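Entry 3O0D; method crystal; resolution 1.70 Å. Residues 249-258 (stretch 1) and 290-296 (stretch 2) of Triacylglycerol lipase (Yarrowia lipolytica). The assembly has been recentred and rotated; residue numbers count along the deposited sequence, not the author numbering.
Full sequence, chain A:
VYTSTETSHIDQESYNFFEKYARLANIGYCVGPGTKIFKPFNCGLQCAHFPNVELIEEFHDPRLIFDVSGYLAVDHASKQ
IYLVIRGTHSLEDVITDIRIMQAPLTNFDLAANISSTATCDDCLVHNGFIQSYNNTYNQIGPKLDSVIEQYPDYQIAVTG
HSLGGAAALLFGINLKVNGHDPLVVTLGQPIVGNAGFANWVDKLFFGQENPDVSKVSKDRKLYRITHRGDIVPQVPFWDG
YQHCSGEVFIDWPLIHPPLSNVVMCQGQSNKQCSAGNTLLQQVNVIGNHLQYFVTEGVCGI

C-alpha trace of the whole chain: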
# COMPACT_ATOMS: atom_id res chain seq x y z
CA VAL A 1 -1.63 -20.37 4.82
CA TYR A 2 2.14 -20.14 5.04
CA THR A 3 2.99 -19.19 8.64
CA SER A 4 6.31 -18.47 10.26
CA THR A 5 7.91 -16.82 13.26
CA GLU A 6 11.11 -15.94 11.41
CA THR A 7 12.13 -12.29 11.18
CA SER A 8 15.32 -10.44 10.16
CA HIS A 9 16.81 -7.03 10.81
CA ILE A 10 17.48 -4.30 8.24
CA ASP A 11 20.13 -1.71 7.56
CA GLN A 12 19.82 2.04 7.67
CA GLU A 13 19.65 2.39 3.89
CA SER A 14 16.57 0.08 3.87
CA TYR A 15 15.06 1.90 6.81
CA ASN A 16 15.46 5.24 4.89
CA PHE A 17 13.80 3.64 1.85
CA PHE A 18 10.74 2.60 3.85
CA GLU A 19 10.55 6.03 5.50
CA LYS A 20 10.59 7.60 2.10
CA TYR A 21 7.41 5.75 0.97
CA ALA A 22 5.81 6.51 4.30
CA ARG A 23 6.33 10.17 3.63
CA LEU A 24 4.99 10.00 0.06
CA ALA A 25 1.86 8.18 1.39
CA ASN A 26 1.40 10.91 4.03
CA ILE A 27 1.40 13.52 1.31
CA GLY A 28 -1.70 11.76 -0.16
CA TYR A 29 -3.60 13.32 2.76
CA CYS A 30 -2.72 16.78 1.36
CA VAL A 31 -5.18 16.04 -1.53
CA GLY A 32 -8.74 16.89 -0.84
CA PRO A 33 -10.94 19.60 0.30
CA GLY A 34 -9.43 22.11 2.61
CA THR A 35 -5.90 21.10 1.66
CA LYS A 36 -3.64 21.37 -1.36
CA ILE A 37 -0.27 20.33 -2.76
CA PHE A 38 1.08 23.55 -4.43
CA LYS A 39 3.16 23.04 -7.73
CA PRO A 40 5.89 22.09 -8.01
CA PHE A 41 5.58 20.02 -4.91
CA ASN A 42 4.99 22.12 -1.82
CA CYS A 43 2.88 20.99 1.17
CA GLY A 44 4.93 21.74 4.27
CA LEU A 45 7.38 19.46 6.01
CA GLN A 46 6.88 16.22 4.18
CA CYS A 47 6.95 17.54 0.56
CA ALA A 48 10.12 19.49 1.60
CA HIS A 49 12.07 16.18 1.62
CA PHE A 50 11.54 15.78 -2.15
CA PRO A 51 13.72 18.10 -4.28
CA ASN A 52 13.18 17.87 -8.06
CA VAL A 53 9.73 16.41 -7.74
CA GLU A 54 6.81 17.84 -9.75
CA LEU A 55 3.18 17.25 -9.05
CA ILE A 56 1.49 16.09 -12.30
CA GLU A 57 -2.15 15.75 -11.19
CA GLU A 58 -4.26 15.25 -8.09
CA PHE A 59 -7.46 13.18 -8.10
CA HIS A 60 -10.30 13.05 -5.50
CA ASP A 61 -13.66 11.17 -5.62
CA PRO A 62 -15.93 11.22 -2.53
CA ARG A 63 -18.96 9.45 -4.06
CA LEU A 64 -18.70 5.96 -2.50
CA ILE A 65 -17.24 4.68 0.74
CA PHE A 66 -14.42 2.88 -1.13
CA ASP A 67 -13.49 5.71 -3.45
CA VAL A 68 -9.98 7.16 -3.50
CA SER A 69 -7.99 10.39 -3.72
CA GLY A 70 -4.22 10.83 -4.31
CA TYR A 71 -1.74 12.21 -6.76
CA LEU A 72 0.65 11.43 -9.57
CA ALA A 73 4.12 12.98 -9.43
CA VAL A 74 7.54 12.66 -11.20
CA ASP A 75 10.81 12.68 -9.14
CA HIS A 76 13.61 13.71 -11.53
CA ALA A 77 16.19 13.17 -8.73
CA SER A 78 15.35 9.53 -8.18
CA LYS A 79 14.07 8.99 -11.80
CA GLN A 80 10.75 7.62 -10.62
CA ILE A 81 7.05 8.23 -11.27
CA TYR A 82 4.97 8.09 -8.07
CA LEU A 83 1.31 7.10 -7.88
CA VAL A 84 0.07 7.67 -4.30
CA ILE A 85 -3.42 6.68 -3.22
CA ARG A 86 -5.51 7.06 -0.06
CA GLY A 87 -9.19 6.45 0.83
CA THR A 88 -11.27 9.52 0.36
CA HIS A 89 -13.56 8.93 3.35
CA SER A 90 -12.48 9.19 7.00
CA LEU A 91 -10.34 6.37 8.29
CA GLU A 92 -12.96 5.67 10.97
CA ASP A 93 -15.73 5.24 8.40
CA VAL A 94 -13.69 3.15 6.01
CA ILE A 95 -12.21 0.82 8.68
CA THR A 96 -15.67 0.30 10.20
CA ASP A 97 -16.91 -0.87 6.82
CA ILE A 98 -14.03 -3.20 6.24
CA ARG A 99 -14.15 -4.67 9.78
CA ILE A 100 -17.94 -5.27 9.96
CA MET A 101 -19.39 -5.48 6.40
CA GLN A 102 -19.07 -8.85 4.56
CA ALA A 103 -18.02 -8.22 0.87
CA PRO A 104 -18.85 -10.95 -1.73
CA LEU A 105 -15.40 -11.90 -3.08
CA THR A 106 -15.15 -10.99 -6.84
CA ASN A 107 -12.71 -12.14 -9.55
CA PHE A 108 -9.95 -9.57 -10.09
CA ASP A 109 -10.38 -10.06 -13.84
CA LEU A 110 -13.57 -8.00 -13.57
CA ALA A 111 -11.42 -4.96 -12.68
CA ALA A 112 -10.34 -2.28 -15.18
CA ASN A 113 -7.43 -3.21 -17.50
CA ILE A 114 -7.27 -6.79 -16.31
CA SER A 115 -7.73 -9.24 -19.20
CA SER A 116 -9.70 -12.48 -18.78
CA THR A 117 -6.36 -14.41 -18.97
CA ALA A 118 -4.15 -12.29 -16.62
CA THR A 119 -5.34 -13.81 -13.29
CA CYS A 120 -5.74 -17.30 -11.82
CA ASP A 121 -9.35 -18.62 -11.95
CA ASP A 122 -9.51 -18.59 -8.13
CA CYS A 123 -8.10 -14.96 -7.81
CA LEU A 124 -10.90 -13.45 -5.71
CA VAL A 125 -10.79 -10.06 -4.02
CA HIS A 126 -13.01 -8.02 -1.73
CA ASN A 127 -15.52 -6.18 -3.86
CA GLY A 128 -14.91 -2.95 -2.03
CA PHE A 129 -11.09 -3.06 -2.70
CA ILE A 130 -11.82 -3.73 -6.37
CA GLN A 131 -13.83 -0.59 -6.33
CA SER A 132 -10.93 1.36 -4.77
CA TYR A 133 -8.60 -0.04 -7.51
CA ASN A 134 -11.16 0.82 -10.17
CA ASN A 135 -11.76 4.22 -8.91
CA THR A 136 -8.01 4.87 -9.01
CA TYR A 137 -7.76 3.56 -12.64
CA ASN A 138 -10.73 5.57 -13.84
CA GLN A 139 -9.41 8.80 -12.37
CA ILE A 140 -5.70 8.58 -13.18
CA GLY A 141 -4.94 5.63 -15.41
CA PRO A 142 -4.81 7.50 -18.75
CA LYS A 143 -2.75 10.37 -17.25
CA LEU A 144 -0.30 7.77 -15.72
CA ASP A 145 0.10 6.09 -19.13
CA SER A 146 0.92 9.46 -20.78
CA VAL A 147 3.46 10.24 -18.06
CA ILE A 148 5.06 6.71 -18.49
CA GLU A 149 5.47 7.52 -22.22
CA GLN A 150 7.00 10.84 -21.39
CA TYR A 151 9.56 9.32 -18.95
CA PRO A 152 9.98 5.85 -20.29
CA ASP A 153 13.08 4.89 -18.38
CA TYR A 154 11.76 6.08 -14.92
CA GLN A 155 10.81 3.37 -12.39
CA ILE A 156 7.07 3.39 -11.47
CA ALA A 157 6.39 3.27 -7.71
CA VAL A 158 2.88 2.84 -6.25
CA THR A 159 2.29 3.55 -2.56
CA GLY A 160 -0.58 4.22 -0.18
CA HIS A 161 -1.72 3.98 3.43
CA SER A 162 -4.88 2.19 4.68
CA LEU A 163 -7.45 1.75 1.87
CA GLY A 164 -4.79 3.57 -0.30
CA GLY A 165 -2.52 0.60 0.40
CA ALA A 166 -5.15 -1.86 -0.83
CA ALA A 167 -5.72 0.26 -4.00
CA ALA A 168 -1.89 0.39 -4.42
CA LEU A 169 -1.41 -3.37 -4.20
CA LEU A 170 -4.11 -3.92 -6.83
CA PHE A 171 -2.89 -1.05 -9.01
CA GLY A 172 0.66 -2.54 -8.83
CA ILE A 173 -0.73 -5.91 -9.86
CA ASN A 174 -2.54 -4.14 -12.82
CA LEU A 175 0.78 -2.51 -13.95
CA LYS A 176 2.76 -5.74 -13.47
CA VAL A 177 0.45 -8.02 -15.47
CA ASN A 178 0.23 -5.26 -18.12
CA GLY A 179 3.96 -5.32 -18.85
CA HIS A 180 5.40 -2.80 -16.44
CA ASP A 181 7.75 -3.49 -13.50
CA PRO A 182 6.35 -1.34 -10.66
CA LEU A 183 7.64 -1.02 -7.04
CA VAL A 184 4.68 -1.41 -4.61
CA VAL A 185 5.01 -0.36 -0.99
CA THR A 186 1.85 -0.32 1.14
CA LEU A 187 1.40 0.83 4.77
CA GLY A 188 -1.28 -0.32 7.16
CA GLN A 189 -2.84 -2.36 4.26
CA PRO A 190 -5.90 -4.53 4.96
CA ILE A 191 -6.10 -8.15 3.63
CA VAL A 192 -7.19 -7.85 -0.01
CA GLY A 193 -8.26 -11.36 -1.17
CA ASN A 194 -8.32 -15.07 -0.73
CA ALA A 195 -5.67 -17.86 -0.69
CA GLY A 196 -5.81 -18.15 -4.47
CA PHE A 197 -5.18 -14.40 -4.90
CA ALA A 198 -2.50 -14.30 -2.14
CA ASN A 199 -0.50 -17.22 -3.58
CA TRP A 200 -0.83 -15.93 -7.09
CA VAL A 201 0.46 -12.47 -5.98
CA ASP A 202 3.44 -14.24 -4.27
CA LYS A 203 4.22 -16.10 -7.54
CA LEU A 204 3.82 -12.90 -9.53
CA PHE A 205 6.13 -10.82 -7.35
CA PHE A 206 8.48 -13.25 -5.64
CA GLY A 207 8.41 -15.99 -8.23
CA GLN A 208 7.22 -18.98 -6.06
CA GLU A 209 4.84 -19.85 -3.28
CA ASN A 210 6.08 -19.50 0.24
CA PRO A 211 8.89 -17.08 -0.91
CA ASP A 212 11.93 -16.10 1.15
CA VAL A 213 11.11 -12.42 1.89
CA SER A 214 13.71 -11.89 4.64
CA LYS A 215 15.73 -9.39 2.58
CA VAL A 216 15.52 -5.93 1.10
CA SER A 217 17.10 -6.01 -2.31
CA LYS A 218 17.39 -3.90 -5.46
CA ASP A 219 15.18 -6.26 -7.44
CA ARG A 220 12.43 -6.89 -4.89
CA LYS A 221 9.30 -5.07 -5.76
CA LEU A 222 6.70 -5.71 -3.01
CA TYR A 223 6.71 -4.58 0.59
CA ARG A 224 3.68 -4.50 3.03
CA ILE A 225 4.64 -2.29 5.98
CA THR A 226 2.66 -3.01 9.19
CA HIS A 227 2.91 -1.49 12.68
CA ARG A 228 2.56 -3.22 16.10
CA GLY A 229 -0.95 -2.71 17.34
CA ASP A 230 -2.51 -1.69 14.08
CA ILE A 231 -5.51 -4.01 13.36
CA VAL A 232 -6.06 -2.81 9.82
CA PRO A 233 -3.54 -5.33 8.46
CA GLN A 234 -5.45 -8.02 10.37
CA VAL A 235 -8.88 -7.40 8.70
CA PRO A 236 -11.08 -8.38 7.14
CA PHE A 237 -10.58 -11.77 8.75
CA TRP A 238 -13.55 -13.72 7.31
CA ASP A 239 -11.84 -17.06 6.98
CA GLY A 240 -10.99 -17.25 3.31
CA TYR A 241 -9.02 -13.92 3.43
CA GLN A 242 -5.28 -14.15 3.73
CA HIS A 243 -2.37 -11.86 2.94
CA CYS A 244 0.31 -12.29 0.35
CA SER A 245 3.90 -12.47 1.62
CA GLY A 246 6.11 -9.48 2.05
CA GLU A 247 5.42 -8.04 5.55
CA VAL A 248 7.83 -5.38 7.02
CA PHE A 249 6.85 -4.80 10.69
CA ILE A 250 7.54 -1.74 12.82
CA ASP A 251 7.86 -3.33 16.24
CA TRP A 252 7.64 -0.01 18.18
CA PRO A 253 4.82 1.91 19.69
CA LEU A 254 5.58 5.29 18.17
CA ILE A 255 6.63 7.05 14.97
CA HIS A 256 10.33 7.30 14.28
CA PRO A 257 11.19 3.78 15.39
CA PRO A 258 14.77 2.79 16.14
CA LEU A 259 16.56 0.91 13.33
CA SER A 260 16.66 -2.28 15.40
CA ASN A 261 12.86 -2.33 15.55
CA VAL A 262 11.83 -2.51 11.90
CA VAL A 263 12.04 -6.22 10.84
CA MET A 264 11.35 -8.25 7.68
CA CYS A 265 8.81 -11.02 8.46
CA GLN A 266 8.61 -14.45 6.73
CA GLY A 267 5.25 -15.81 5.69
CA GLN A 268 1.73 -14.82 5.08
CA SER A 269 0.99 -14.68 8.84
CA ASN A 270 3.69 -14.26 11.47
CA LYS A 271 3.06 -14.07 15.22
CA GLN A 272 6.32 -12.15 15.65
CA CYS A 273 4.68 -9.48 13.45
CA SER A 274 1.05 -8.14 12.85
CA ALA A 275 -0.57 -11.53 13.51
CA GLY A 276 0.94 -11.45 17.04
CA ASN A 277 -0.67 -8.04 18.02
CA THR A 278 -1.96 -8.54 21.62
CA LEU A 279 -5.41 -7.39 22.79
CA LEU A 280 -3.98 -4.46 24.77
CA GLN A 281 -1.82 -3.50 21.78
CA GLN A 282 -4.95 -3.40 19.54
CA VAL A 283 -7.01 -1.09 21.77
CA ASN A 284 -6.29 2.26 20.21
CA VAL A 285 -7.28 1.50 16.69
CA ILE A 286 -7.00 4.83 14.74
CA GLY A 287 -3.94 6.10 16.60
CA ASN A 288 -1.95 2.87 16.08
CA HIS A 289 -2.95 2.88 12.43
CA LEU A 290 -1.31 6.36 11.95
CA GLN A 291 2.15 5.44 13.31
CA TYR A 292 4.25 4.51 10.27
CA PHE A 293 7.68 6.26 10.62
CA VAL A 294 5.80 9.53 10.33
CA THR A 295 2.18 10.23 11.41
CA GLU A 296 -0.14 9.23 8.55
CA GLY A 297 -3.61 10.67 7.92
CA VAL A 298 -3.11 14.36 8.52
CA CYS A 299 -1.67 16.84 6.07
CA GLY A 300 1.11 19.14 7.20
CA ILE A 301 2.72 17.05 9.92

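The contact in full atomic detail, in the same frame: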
# COMPACT_ATOMS: atom_id res chain seq x y z
N PHE A 249 7.60 -5.10 9.46
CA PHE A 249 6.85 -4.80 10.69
C PHE A 249 7.65 -3.80 11.49
O PHE A 249 8.82 -4.02 11.79
CB PHE A 249 6.75 -6.09 11.47
CG PHE A 249 5.95 -5.99 12.75
CD1 PHE A 249 4.56 -5.63 12.69
CD2 PHE A 249 6.55 -6.31 13.95
CE1 PHE A 249 3.78 -5.72 13.90
CE2 PHE A 249 5.84 -6.33 15.13
CZ PHE A 249 4.43 -6.03 15.09
N ILE A 250 6.93 -2.74 11.90
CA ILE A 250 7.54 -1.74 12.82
C ILE A 250 7.15 -2.21 14.21
O ILE A 250 5.98 -2.03 14.61
CB ILE A 250 6.93 -0.40 12.55
CG1 ILE A 250 7.23 0.09 11.12
CG2 ILE A 250 7.47 0.63 13.58
CD1 ILE A 250 6.37 1.37 10.76
N ASP A 251 8.12 -2.83 14.89
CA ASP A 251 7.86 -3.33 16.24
C ASP A 251 8.20 -2.23 17.25
O ASP A 251 9.24 -2.31 17.97
CB ASP A 251 8.65 -4.61 16.49
CG ASP A 251 8.14 -5.38 17.72
OD1 ASP A 251 7.37 -4.81 18.50
OD2 ASP A 251 8.47 -6.58 17.85
N TRP A 252 7.35 -1.21 17.32
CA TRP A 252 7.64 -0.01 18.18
C TRP A 252 6.33 0.67 18.36
O TRP A 252 5.55 0.70 17.43
CB TRP A 252 8.61 0.93 17.42
CG TRP A 252 9.29 1.96 18.33
CD1 TRP A 252 9.10 3.31 18.34
CD2 TRP A 252 10.16 1.66 19.43
NE1 TRP A 252 9.88 3.89 19.35
CE2 TRP A 252 10.56 2.90 19.99
CE3 TRP A 252 10.78 0.48 19.86
CZ2 TRP A 252 11.49 2.99 21.05
CZ3 TRP A 252 11.74 0.52 20.93
CH2 TRP A 252 12.05 1.80 21.51
N PRO A 253 6.13 1.32 19.50
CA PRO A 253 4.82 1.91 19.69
C PRO A 253 4.64 3.24 19.06
O PRO A 253 3.47 3.57 18.81
CB PRO A 253 4.69 2.05 21.22
CG PRO A 253 5.88 1.45 21.80
CD PRO A 253 6.93 1.18 20.73
N LEU A 254 5.73 3.95 18.65
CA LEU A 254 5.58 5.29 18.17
C LEU A 254 6.07 5.44 16.72
O LEU A 254 6.71 4.53 16.18
CB LEU A 254 6.45 6.20 19.04
CG LEU A 254 5.95 6.20 20.52
CD1 LEU A 254 6.83 7.03 21.37
CD2 LEU A 254 4.51 6.66 20.67
N ILE A 255 5.91 6.65 16.20
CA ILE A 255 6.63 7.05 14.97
C ILE A 255 8.15 7.05 15.25
O ILE A 255 8.60 6.88 16.41
CB ILE A 255 6.16 8.41 14.45
CG1 ILE A 255 6.32 9.52 15.54
CG2 ILE A 255 4.65 8.28 14.03
CD1 ILE A 255 6.08 11.02 15.08
N HIS A 256 8.90 7.26 14.19
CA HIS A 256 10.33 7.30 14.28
C HIS A 256 10.97 6.16 15.04
O HIS A 256 11.75 6.39 15.99
CB HIS A 256 10.78 8.72 14.81
CG HIS A 256 10.33 9.84 13.92
ND1 HIS A 256 10.61 9.88 12.56
CD2 HIS A 256 9.53 10.91 14.17
CE1 HIS A 256 10.01 10.94 12.03
NE2 HIS A 256 9.35 11.57 12.99
N PRO A 257 10.69 4.90 14.65
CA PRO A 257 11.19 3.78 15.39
C PRO A 257 12.74 3.73 15.27
O PRO A 257 13.36 4.20 14.24
CB PRO A 257 10.60 2.58 14.64
CG PRO A 257 10.31 3.08 13.23
CD PRO A 257 9.93 4.53 13.42
N PRO A 258 13.36 3.13 16.27
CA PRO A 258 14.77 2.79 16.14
C PRO A 258 14.99 1.78 14.97
O PRO A 258 14.15 0.97 14.59
CB PRO A 258 15.15 2.12 17.45
CG PRO A 258 13.98 2.16 18.26
CD PRO A 258 12.76 2.58 17.50
N LEU A 290 -2.02 5.15 12.52
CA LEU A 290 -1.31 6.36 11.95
C LEU A 290 0.22 6.27 12.04
O LEU A 290 0.87 7.06 11.39
CB LEU A 290 -1.71 7.67 12.64
CG LEU A 290 -3.24 7.85 12.71
CD1 LEU A 290 -3.52 9.31 13.19
CD2 LEU A 290 -3.89 7.52 11.33
N GLN A 291 0.75 5.43 12.91
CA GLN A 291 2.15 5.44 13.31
C GLN A 291 3.08 4.60 12.44
O GLN A 291 3.40 3.53 12.79
CB GLN A 291 2.32 5.06 14.81
CG GLN A 291 1.58 5.99 15.72
CD GLN A 291 1.43 5.46 17.14
OE1 GLN A 291 1.00 4.39 17.35
NE2 GLN A 291 1.74 6.30 18.09
N TYR A 292 3.46 5.17 11.30
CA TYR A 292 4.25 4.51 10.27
C TYR A 292 5.47 5.39 9.89
O TYR A 292 5.46 5.97 8.89
CB TYR A 292 3.39 4.21 9.03
CG TYR A 292 2.53 2.97 9.20
CD1 TYR A 292 1.26 3.04 9.73
CD2 TYR A 292 3.01 1.75 8.88
CE1 TYR A 292 0.51 1.94 9.93
CE2 TYR A 292 2.27 0.64 9.06
CZ TYR A 292 1.01 0.70 9.62
OH TYR A 292 0.34 -0.48 9.81
N PHE A 293 6.48 5.39 10.75
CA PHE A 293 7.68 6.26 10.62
C PHE A 293 7.35 7.73 10.90
O PHE A 293 7.91 8.33 11.77
CB PHE A 293 8.40 6.11 9.26
CG PHE A 293 8.96 4.74 9.00
CD1 PHE A 293 8.28 3.85 8.25
CD2 PHE A 293 10.19 4.37 9.45
CE1 PHE A 293 8.71 2.64 8.05
CE2 PHE A 293 10.63 3.12 9.20
CZ PHE A 293 9.86 2.27 8.48
N VAL A 294 6.42 8.25 10.11
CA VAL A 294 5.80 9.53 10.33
C VAL A 294 4.30 9.32 10.64
O VAL A 294 3.83 8.28 10.43
CB VAL A 294 5.91 10.46 9.12
CG1 VAL A 294 7.32 10.67 8.75
CG2 VAL A 294 5.23 9.85 7.98
N THR A 295 3.63 10.35 11.16
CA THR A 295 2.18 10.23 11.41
C THR A 295 1.42 10.27 10.10
O THR A 295 1.60 11.21 9.34
CB THR A 295 1.72 11.38 12.33
OG1 THR A 295 2.40 11.18 13.59
CG2 THR A 295 0.22 11.18 12.55
N GLU A 296 0.60 9.27 9.82
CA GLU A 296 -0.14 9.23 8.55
C GLU A 296 -1.53 9.78 8.84
O GLU A 296 -1.90 9.80 10.00
CB GLU A 296 -0.29 7.80 8.09
CG GLU A 296 1.00 7.02 7.78
CD GLU A 296 1.69 7.61 6.46
OE1 GLU A 296 1.04 8.31 5.67
OE2 GLU A 296 2.88 7.30 6.22
O HOH W 1 6.14 3.95 13.42
O HOH W 2 3.69 8.53 17.67

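The contact turns on one direct hydrogen bond between backbones. His256 N donates to Phe293 O at 2.8 Å, with an N-H...O angle of 157°, close to where the two stretches approach most nearly. Both residues have positive phi, 48° in His256 and 71° in Phe293, so each stretch bends sharply at this point. The m rotamer of His256 (chi1 -59°) brings its ring back over the other stretch although its CA-to-CB bond points away. Phe293 O lies over one face of the imidazole; His256 ND1 is 3.2 Å from Phe293 O, but the angle is too poor for a hydrogen bond.

Beside this bond sits Ile255, whose chi1 of 57° (p) is a less common choice for isoleucine. It accompanies a methyl directed into the curve of the second stretch: Ile255 CG2 is 3.9 Å from Gln291 CA and 3.7 Å from Thr295 OG1, while chi2 is t and Ile255 CD1 also comes within 4.0 Å of Thr295 OG1. A beta-branched residue suits the site because CG2 fills a hollow made largely of backbone.

Ile250, at the end of a strand, points toward the other stretch. With chi1 m and chi2 t its side chain is extended, and CD1 reaches between two aromatic residues: Ile250 CD1 is 3.9 Å from Tyr292 CD2 and 3.8 Å from Phe293 CE1. It also makes an off-centre CH-pi contact, 4.2 Å from CD1 to the centroid of the Phe293 ring and 29° off its normal. The Phe293 CA-to-CB bond points away, yet its ring (chi1 -63°) still packs against the first stretch, with Pro257 CD 4.0 Å from Phe293 CD2. The rigid, apolar proline ring supplies hydrocarbon to this buried pocket without adding an NH that would need a partner.

Gln291 suits the more exposed, polar side of the contact. Its m, t conformation brings the amide to Pro253 and Leu254, where Leu254 CD2 is 3.8 Å from Gln291 NE2. Gln291 OE1 lies 3.0 Å from Pro253 O, but both are acceptors and cannot bond to each other; OE1 is satisfied elsewhere in the structure. Gln291 NE2 instead donates to water 2 at 3.0 Å, and that water also accepts from Ile255 N at 3.3 Å. Water 1 makes a second bridge: it donates to Leu254 O at 2.9 Å and, weakly, to Gln291 O at 2.8 Å, and accepts from Phe293 N at 3.1 Å.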